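Local coordinates for reticulocyte binding protein (Streptococcus agalactiae COH1, PDB 3FAW) that probably hydrolyses the alpha-1,6-glucosidic linkages of pullulan and related branched glucans as a secreted, cell-wall-anchored streptococcal pullulanase, at residues K769-D781 / D799-V813. Residues are numbered along the deposited sequence; the frame is centred on the assembly and turned at random.
Sequences KHLLKGQVIVDAD and DSLLIDPLTAIVIKV
I777 and V778 both face V810 across a classic beta bulge, which shifts by one residue the register of the antiparallel pairing of strands 775-778 and 807-813 at one edge of the C-terminal beta-sandwich domain. V810 O receives two amides here: I777 N at 2.9 Å, nearly along the C=O axis, and V778 N in a weak bond. The extra residue brings two side chains against one valine. V778 lies directly across from V810, their CB atoms 3.6 Å apart, while I777 comes at V810 CG1 with its own CG1. That branch of I777 sits between backbone N and carbonyl carbon (chi1 64°), a cramped rotamer that lays it over V810 O as well. Beta-branched V778 and V810 suit their extended backbone, and the branched apolar side chain of I777 fills the space beside V810 and L700; V778 also packs on L700, part of helix 685-703, which lies against this face.

On the other face V776 CG1 meets I809 CG2 at 4.0 Å, the side chains slanting across one another, and I811 extends toward the 3-10 turn 769-773. At the turn's end G774, having no side chain, lets its CA come to 3.3 Å from K812 O, with I811 CG2 and V813 CG2 closing in beside it. Q775 and K812 then form a hydrogen-bonded pair, Q775 N to K812 O and K812 N to Q775 O, each 2.8 Å and close to straight. From the turn, L772 reaches across to strand 800-803 and lies alongside L801, the two pointing opposite ways; their methyls L772 CD2 and L801 CD1 are unusually tight, at 3.4 Å.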
ATOM      1  N   LYS A 769     -34.350  13.567 -24.852  1.00 23.69           N
ATOM      2  CA  LYS A 769     -35.783  13.468 -24.520  1.00 24.19           C
ATOM      3  C   LYS A 769     -36.247  12.025 -24.300  1.00 22.30           C
ATOM      4  O   LYS A 769     -37.190  11.778 -23.548  1.00 21.87           O
ATOM      5  CB  LYS A 769     -36.653  14.121 -25.609  1.00 24.39           C
ATOM      6  CG  LYS A 769     -36.621  13.413 -26.963  1.00 27.72           C
ATOM      7  CD  LYS A 769     -37.538  14.082 -27.975  1.00 26.69           C
ATOM      8  CE  LYS A 769     -37.605  13.282 -29.264  1.00 29.26           C
ATOM      9  NZ  LYS A 769     -38.535  13.887 -30.261  1.00 31.74           N
ATOM     10  N   HIS A 770     -35.582  11.085 -24.965  1.00 20.71           N
ATOM     11  CA  HIS A 770     -35.872   9.654 -24.818  1.00 19.07           C
ATOM     12  C   HIS A 770     -35.755   9.149 -23.370  1.00 17.96           C
ATOM     13  O   HIS A 770     -36.331   8.118 -23.025  1.00 16.65           O
ATOM     14  CB  HIS A 770     -34.943   8.842 -25.726  1.00 20.13           C
ATOM     15  CG  HIS A 770     -33.494   8.953 -25.365  1.00 20.14           C
ATOM     16  ND1 HIS A 770     -32.850   8.012 -24.592  1.00 23.44           N
ATOM     17  CD2 HIS A 770     -32.569   9.897 -25.658  1.00 18.66           C
ATOM     18  CE1 HIS A 770     -31.590   8.369 -24.429  1.00 22.82           C
ATOM     19  NE2 HIS A 770     -31.392   9.510 -25.065  1.00 21.38           N
ATOM     20  N   LEU A 771     -35.010   9.875 -22.535  1.00 16.37           N
ATOM     21  CA  LEU A 771     -34.836   9.515 -21.127  1.00 16.50           C
ATOM     22  C   LEU A 771     -36.111   9.680 -20.296  1.00 16.75           C
ATOM     23  O   LEU A 771     -36.258   9.038 -19.255  1.00 16.08           O
ATOM     24  CB  LEU A 771     -33.710  10.346 -20.500  1.00 16.81           C
ATOM     25  CG  LEU A 771     -32.302  10.150 -21.065  1.00 14.87           C
ATOM     26  CD1 LEU A 771     -31.319  11.092 -20.369  1.00 17.35           C
ATOM     27  CD2 LEU A 771     -31.856   8.698 -20.928  1.00 11.37           C
ATOM     28  N   LEU A 772     -37.029  10.530 -20.753  1.00 17.06           N
ATOM     29  CA  LEU A 772     -38.301  10.749 -20.053  1.00 17.83           C
ATOM     30  C   LEU A 772     -39.216   9.515 -20.077  1.00 17.89           C
ATOM     31  O   LEU A 772     -40.149   9.424 -19.282  1.00 16.93           O
ATOM     32  CB  LEU A 772     -39.039  11.961 -20.640  1.00 18.40           C
ATOM     33  CG  LEU A 772     -38.354  13.317 -20.438  1.00 18.80           C
ATOM     34  CD1 LEU A 772     -38.909  14.352 -21.401  1.00 18.45           C
ATOM     35  CD2 LEU A 772     -38.493  13.788 -18.994  1.00 19.32           C
ATOM     36  N   LYS A 773     -38.942   8.578 -20.987  1.00 18.98           N
ATOM     37  CA  LYS A 773     -39.702   7.325 -21.092  1.00 19.91           C
ATOM     38  C   LYS A 773     -39.099   6.187 -20.264  1.00 19.35           C
ATOM     39  O   LYS A 773     -39.644   5.084 -20.234  1.00 18.54           O
ATOM     40  CB  LYS A 773     -39.781   6.881 -22.557  1.00 20.50           C
ATOM     41  CG  LYS A 773     -40.436   7.890 -23.503  1.00 21.36           C
ATOM     42  CD  LYS A 773     -41.937   8.043 -23.262  1.00 24.61           C
ATOM     43  CE  LYS A 773     -42.714   6.773 -23.581  0.10 23.74           C
ATOM     44  NZ  LYS A 773     -44.182   7.014 -23.625  0.10 23.65           N
ATOM     45  N   GLY A 774     -37.977   6.457 -19.599  1.00 19.11           N
ATOM     46  CA  GLY A 774     -37.258   5.439 -18.835  1.00 18.76           C
ATOM     47  C   GLY A 774     -37.779   5.225 -17.424  1.00 18.06           C
ATOM     48  O   GLY A 774     -38.719   5.886 -16.986  1.00 16.89           O
ATOM     49  N   GLN A 775     -37.150   4.286 -16.721  1.00 17.93           N
ATOM     50  CA  GLN A 775     -37.510   3.944 -15.346  1.00 18.34           C
ATOM     51  C   GLN A 775     -36.471   4.514 -14.387  1.00 18.04           C
ATOM     52  O   GLN A 775     -35.274   4.460 -14.667  1.00 17.58           O
ATOM     53  CB  GLN A 775     -37.560   2.425 -15.174  1.00 18.53           C
ATOM     54  CG  GLN A 775     -38.518   1.702 -16.122  1.00 19.20           C
ATOM     55  CD  GLN A 775     -38.237   0.204 -16.232  1.00 22.62           C
ATOM     56  OE1 GLN A 775     -37.084  -0.233 -16.202  0.50 24.24           O
ATOM     57  NE2 GLN A 775     -39.296  -0.586 -16.377  0.50 23.78           N
ATOM     58  N   VAL A 776     -36.931   5.043 -13.256  1.00 17.68           N
ATOM     59  CA  VAL A 776     -36.034   5.525 -12.204  1.00 17.84           C
ATOM     60  C   VAL A 776     -35.596   4.359 -11.319  1.00 18.11           C
ATOM     61  O   VAL A 776     -36.435   3.728 -10.672  1.00 18.59           O
ATOM     62  CB  VAL A 776     -36.714   6.590 -11.314  1.00 17.19           C
ATOM     63  CG1 VAL A 776     -35.730   7.116 -10.261  1.00 16.21           C
ATOM     64  CG2 VAL A 776     -37.252   7.729 -12.168  1.00 16.74           C
ATOM     65  N   ILE A 777     -34.291   4.073 -11.298  1.00 17.21           N
ATOM     66  CA  ILE A 777     -33.749   2.994 -10.453  1.00 15.88           C
ATOM     67  C   ILE A 777     -32.929   3.498  -9.249  1.00 15.88           C
ATOM     68  O   ILE A 777     -32.687   2.745  -8.299  1.00 14.13           O
ATOM     69  CB  ILE A 777     -32.947   1.958 -11.279  1.00 16.33           C
ATOM     70  CG1 ILE A 777     -31.711   2.584 -11.928  1.00 14.74           C
ATOM     71  CG2 ILE A 777     -33.853   1.332 -12.340  1.00 14.83           C
ATOM     72  CD1 ILE A 777     -30.745   1.558 -12.467  1.00 16.15           C
ATOM     73  N   VAL A 778     -32.510   4.762  -9.292  1.00 14.71           N
ATOM     74  CA  VAL A 778     -31.923   5.427  -8.126  1.00 15.41           C
ATOM     75  C   VAL A 778     -32.647   6.749  -7.898  1.00 15.36           C
ATOM     76  O   VAL A 778     -32.820   7.537  -8.831  1.00 15.59           O
ATOM     77  CB  VAL A 778     -30.403   5.694  -8.301  1.00 14.38           C
ATOM     78  CG1 VAL A 778     -29.834   6.435  -7.090  1.00 13.73           C
ATOM     79  CG2 VAL A 778     -29.655   4.398  -8.527  1.00 14.87           C
ATOM     80  N   ASP A 779     -33.080   6.984  -6.663  1.00 15.85           N
ATOM     81  CA  ASP A 779     -33.697   8.262  -6.299  1.00 16.23           C
ATOM     82  C   ASP A 779     -33.085   8.782  -4.994  1.00 16.55           C
ATOM     83  O   ASP A 779     -31.997   8.350  -4.613  1.00 17.05           O
ATOM     84  CB  ASP A 779     -35.235   8.137  -6.257  1.00 16.11           C
ATOM     85  CG  ASP A 779     -35.755   7.410  -5.026  1.00 17.48           C
ATOM     86  OD1 ASP A 779     -34.955   6.881  -4.231  1.00 17.60           O
ATOM     87  OD2 ASP A 779     -36.994   7.376  -4.856  1.00 20.55           O
ATOM     88  N   ALA A 780     -33.767   9.706  -4.321  1.00 15.74           N
ATOM     89  CA  ALA A 780     -33.253  10.302  -3.084  1.00 15.53           C
ATOM     90  C   ALA A 780     -33.194   9.320  -1.905  1.00 15.25           C
ATOM     91  O   ALA A 780     -32.388   9.500  -0.983  1.00 14.40           O
ATOM     92  CB  ALA A 780     -34.087  11.524  -2.709  1.00 14.37           C
ATOM     93  N   ASP A 781     -34.043   8.291  -1.932  1.00 15.47           N
ATOM     94  CA  ASP A 781     -34.180   7.357  -0.806  1.00 15.88           C
ATOM     95  C   ASP A 781     -33.496   6.004  -0.998  1.00 16.90           C
ATOM     96  O   ASP A 781     -33.041   5.393  -0.024  1.00 16.48           O
ATOM     97  CB  ASP A 781     -35.659   7.107  -0.512  1.00 17.00           C
ATOM     98  CG  ASP A 781     -36.363   8.326   0.045  1.00 16.91           C
ATOM     99  OD1 ASP A 781     -35.715   9.139   0.739  1.00 18.51           O
ATOM    100  OD2 ASP A 781     -37.576   8.460  -0.205  1.00 21.29           O
ATOM    101  N   ASP A 799     -39.487  18.464 -21.536  1.00 15.66           N
ATOM    102  CA  ASP A 799     -38.164  18.080 -22.054  1.00 15.73           C
ATOM    103  C   ASP A 799     -37.056  18.353 -21.025  1.00 15.41           C
ATOM    104  O   ASP A 799     -35.933  18.721 -21.376  1.00 15.08           O
ATOM    105  CB  ASP A 799     -37.875  18.783 -23.393  1.00 15.88           C
ATOM    106  CG  ASP A 799     -37.672  20.288 -23.250  1.00 18.34           C
ATOM    107  OD1 ASP A 799     -37.871  20.825 -22.140  1.00 18.55           O
ATOM    108  OD2 ASP A 799     -37.303  20.938 -24.253  1.00 18.76           O
ATOM    109  N   SER A 800     -37.385  18.167 -19.751  1.00 15.22           N
ATOM    110  CA  SER A 800     -36.428  18.388 -18.675  1.00 14.56           C
ATOM    111  C   SER A 800     -36.800  17.596 -17.431  1.00 15.52           C
ATOM    112  O   SER A 800     -37.873  16.984 -17.360  1.00 15.61           O
ATOM    113  CB  SER A 800     -36.316  19.887 -18.352  1.00 14.51           C
ATOM    114  OG  SER A 800     -37.574  20.457 -18.021  1.00 10.99           O
ATOM    115  N   LEU A 801     -35.878  17.594 -16.473  1.00 16.80           N
ATOM    116  CA  LEU A 801     -36.067  16.978 -15.161  1.00 17.59           C
ATOM    117  C   LEU A 801     -35.889  18.045 -14.086  1.00 16.99           C
ATOM    118  O   LEU A 801     -34.941  18.823 -14.142  1.00 17.19           O
ATOM    119  CB  LEU A 801     -35.032  15.868 -14.945  1.00 17.95           C
ATOM    120  CG  LEU A 801     -35.403  14.449 -15.382  1.00 20.84           C
ATOM    121  CD1 LEU A 801     -35.939  14.411 -16.803  1.00 22.87           C
ATOM    122  CD2 LEU A 801     -34.197  13.538 -15.234  1.00 19.76           C
ATOM    123  N   LEU A 802     -36.804  18.086 -13.121  1.00 16.99           N
ATOM    124  CA  LEU A 802     -36.664  18.946 -11.950  1.00 17.11           C
ATOM    125  C   LEU A 802     -36.180  18.094 -10.784  1.00 18.10           C
ATOM    126  O   LEU A 802     -36.891  17.190 -10.332  1.00 19.53           O
ATOM    127  CB  LEU A 802     -37.995  19.618 -11.601  1.00 16.47           C
ATOM    128  CG  LEU A 802     -38.023  20.525 -10.365  1.00 15.91           C
ATOM    129  CD1 LEU A 802     -36.968  21.629 -10.458  1.00 17.18           C
ATOM    130  CD2 LEU A 802     -39.412  21.125 -10.190  1.00 16.01           C
ATOM    131  N   ILE A 803     -34.977  18.386 -10.299  1.00 18.33           N
ATOM    132  CA  ILE A 803     -34.335  17.562  -9.279  1.00 18.05           C
ATOM    133  C   ILE A 803     -34.155  18.330  -7.973  1.00 17.59           C
ATOM    134  O   ILE A 803     -33.678  19.467  -7.971  1.00 15.49           O
ATOM    135  CB  ILE A 803     -32.968  17.033  -9.766  1.00 18.58           C
ATOM    136  CG1 ILE A 803     -33.144  16.239 -11.066  1.00 18.24           C
ATOM    137  CG2 ILE A 803     -32.313  16.163  -8.686  1.00 16.02           C
ATOM    138  CD1 ILE A 803     -31.851  15.723 -11.643  1.00 20.40           C
ATOM    139  N   ASP A 804     -34.546  17.692  -6.869  1.00 17.81           N
ATOM    140  CA  ASP A 804     -34.411  18.264  -5.525  1.00 18.43           C
ATOM    141  C   ASP A 804     -32.946  18.538  -5.169  1.00 17.66           C
ATOM    142  O   ASP A 804     -32.045  17.896  -5.706  1.00 19.03           O
ATOM    143  CB  ASP A 804     -34.990  17.304  -4.474  1.00 19.58           C
ATOM    144  CG  ASP A 804     -36.506  17.402  -4.333  1.00 22.14           C
ATOM    145  OD1 ASP A 804     -37.198  17.842  -5.280  1.00 16.73           O
ATOM    146  OD2 ASP A 804     -37.006  17.014  -3.255  1.00 24.71           O
ATOM    147  N   PRO A 805     -32.700  19.482  -4.243  1.00 17.40           N
ATOM    148  CA  PRO A 805     -31.325  19.702  -3.777  1.00 17.65           C
ATOM    149  C   PRO A 805     -30.702  18.463  -3.123  1.00 16.98           C
ATOM    150  O   PRO A 805     -31.413  17.665  -2.511  1.00 16.96           O
ATOM    151  CB  PRO A 805     -31.472  20.832  -2.750  1.00 18.20           C
ATOM    152  CG  PRO A 805     -32.915  20.859  -2.386  1.00 18.20           C
ATOM    153  CD  PRO A 805     -33.660  20.383  -3.583  1.00 16.94           C
ATOM    154  N   LEU A 806     -29.386  18.311  -3.273  1.00 15.92           N
ATOM    155  CA  LEU A 806     -28.643  17.190  -2.689  1.00 15.60           C
ATOM    156  C   LEU A 806     -29.273  15.824  -3.000  1.00 14.53           C
ATOM    157  O   LEU A 806     -29.460  14.993  -2.104  1.00 13.63           O
ATOM    158  CB  LEU A 806     -28.502  17.390  -1.176  1.00 15.83           C
ATOM    159  CG  LEU A 806     -27.920  18.741  -0.741  1.00 17.17           C
ATOM    160  CD1 LEU A 806     -27.623  18.730   0.749  1.00 15.01           C
ATOM    161  CD2 LEU A 806     -26.658  19.081  -1.535  1.00 14.00           C
ATOM    162  N   THR A 807     -29.587  15.605  -4.274  1.00 14.10           N
ATOM    163  CA  THR A 807     -30.274  14.389  -4.720  1.00 14.54           C
ATOM    164  C   THR A 807     -29.596  13.797  -5.958  1.00 15.00           C
ATOM    165  O   THR A 807     -29.185  14.531  -6.864  1.00 13.93           O
ATOM    166  CB  THR A 807     -31.759  14.676  -5.047  1.00 14.58           C
ATOM    167  OG1 THR A 807     -32.415  15.203  -3.885  1.00 17.73           O
ATOM    168  CG2 THR A 807     -32.484  13.411  -5.509  1.00 14.52           C
ATOM    169  N   ALA A 808     -29.475  12.470  -5.979  1.00 14.45           N
ATOM    170  CA  ALA A 808     -28.967  11.745  -7.144  1.00 14.67           C
ATOM    171  C   ALA A 808     -30.099  10.945  -7.781  1.00 13.05           C
ATOM    172  O   ALA A 808     -30.830  10.247  -7.082  1.00 12.21           O
ATOM    173  CB  ALA A 808     -27.820  10.819  -6.739  1.00 14.34           C
ATOM    174  N   ILE A 809     -30.242  11.058  -9.100  1.00 13.77           N
ATOM    175  CA  ILE A 809     -31.239  10.287  -9.845  1.00 14.06           C
ATOM    176  C   ILE A 809     -30.579   9.485 -10.969  1.00 14.80           C
ATOM    177  O   ILE A 809     -29.795  10.028 -11.744  1.00 16.37           O
ATOM    178  CB  ILE A 809     -32.332  11.193 -10.468  1.00 13.98           C
ATOM    179  CG1 ILE A 809     -32.934  12.147  -9.426  1.00 13.52           C
ATOM    180  CG2 ILE A 809     -33.441  10.342 -11.072  1.00 12.91           C
ATOM    181  CD1 ILE A 809     -33.723  11.458  -8.340  1.00 10.94           C
ATOM    182  N   VAL A 810     -30.896   8.195 -11.056  1.00 14.73           N
ATOM    183  CA  VAL A 810     -30.452   7.377 -12.188  1.00 15.31           C
ATOM    184  C   VAL A 810     -31.666   6.810 -12.919  1.00 15.86           C
ATOM    185  O   VAL A 810     -32.542   6.198 -12.301  1.00 15.70           O
ATOM    186  CB  VAL A 810     -29.511   6.223 -11.773  1.00 14.23           C
ATOM    187  CG1 VAL A 810     -29.118   5.394 -12.994  1.00 13.61           C
ATOM    188  CG2 VAL A 810     -28.266   6.763 -11.081  1.00 14.24           C
ATOM    189  N   ILE A 811     -31.707   7.035 -14.232  1.00 16.94           N
ATOM    190  CA  ILE A 811     -32.770   6.514 -15.092  1.00 18.12           C
ATOM    191  C   ILE A 811     -32.203   5.461 -16.047  1.00 17.66           C
ATOM    192  O   ILE A 811     -31.091   5.608 -16.551  1.00 16.01           O
ATOM    193  CB  ILE A 811     -33.440   7.636 -15.921  1.00 18.73           C
ATOM    194  CG1 ILE A 811     -33.938   8.761 -15.008  1.00 19.37           C
ATOM    195  CG2 ILE A 811     -34.604   7.081 -16.724  1.00 21.77           C
ATOM    196  CD1 ILE A 811     -34.637   9.899 -15.745  1.00 18.87           C
ATOM    197  N   LYS A 812     -32.979   4.403 -16.279  1.00 17.92           N
ATOM    198  CA  LYS A 812     -32.639   3.362 -17.249  1.00 17.82           C
ATOM    199  C   LYS A 812     -33.696   3.305 -18.352  1.00 18.18           C
ATOM    200  O   LYS A 812     -34.899   3.283 -18.069  1.00 16.57           O
ATOM    201  CB  LYS A 812     -32.564   1.994 -16.560  1.00 17.42           C
ATOM    202  CG  LYS A 812     -32.255   0.821 -17.489  1.00 17.30           C
ATOM    203  CD  LYS A 812     -32.663  -0.502 -16.867  1.00 19.03           C
ATOM    204  CE  LYS A 812     -32.415  -1.666 -17.813  1.00 19.41           C
ATOM    205  NZ  LYS A 812     -32.882  -2.959 -17.236  1.00 19.38           N
ATOM    206  N   VAL A 813     -33.238   3.271 -19.603  1.00 19.21           N
ATOM    207  CA  VAL A 813     -34.109   3.020 -20.753  1.00 19.55           C
ATOM    208  C   VAL A 813     -33.727   1.682 -21.384  1.00 20.57           C
ATOM    209  O   VAL A 813     -32.663   1.559 -21.996  1.00 21.90           O
ATOM    210  CB  VAL A 813     -34.009   4.143 -21.801  1.00 19.15           C
ATOM    211  CG1 VAL A 813     -34.901   3.838 -23.007  1.00 18.01           C
ATOM    212  CG2 VAL A 813     -34.387   5.484 -21.177  1.00 19.72           C
TER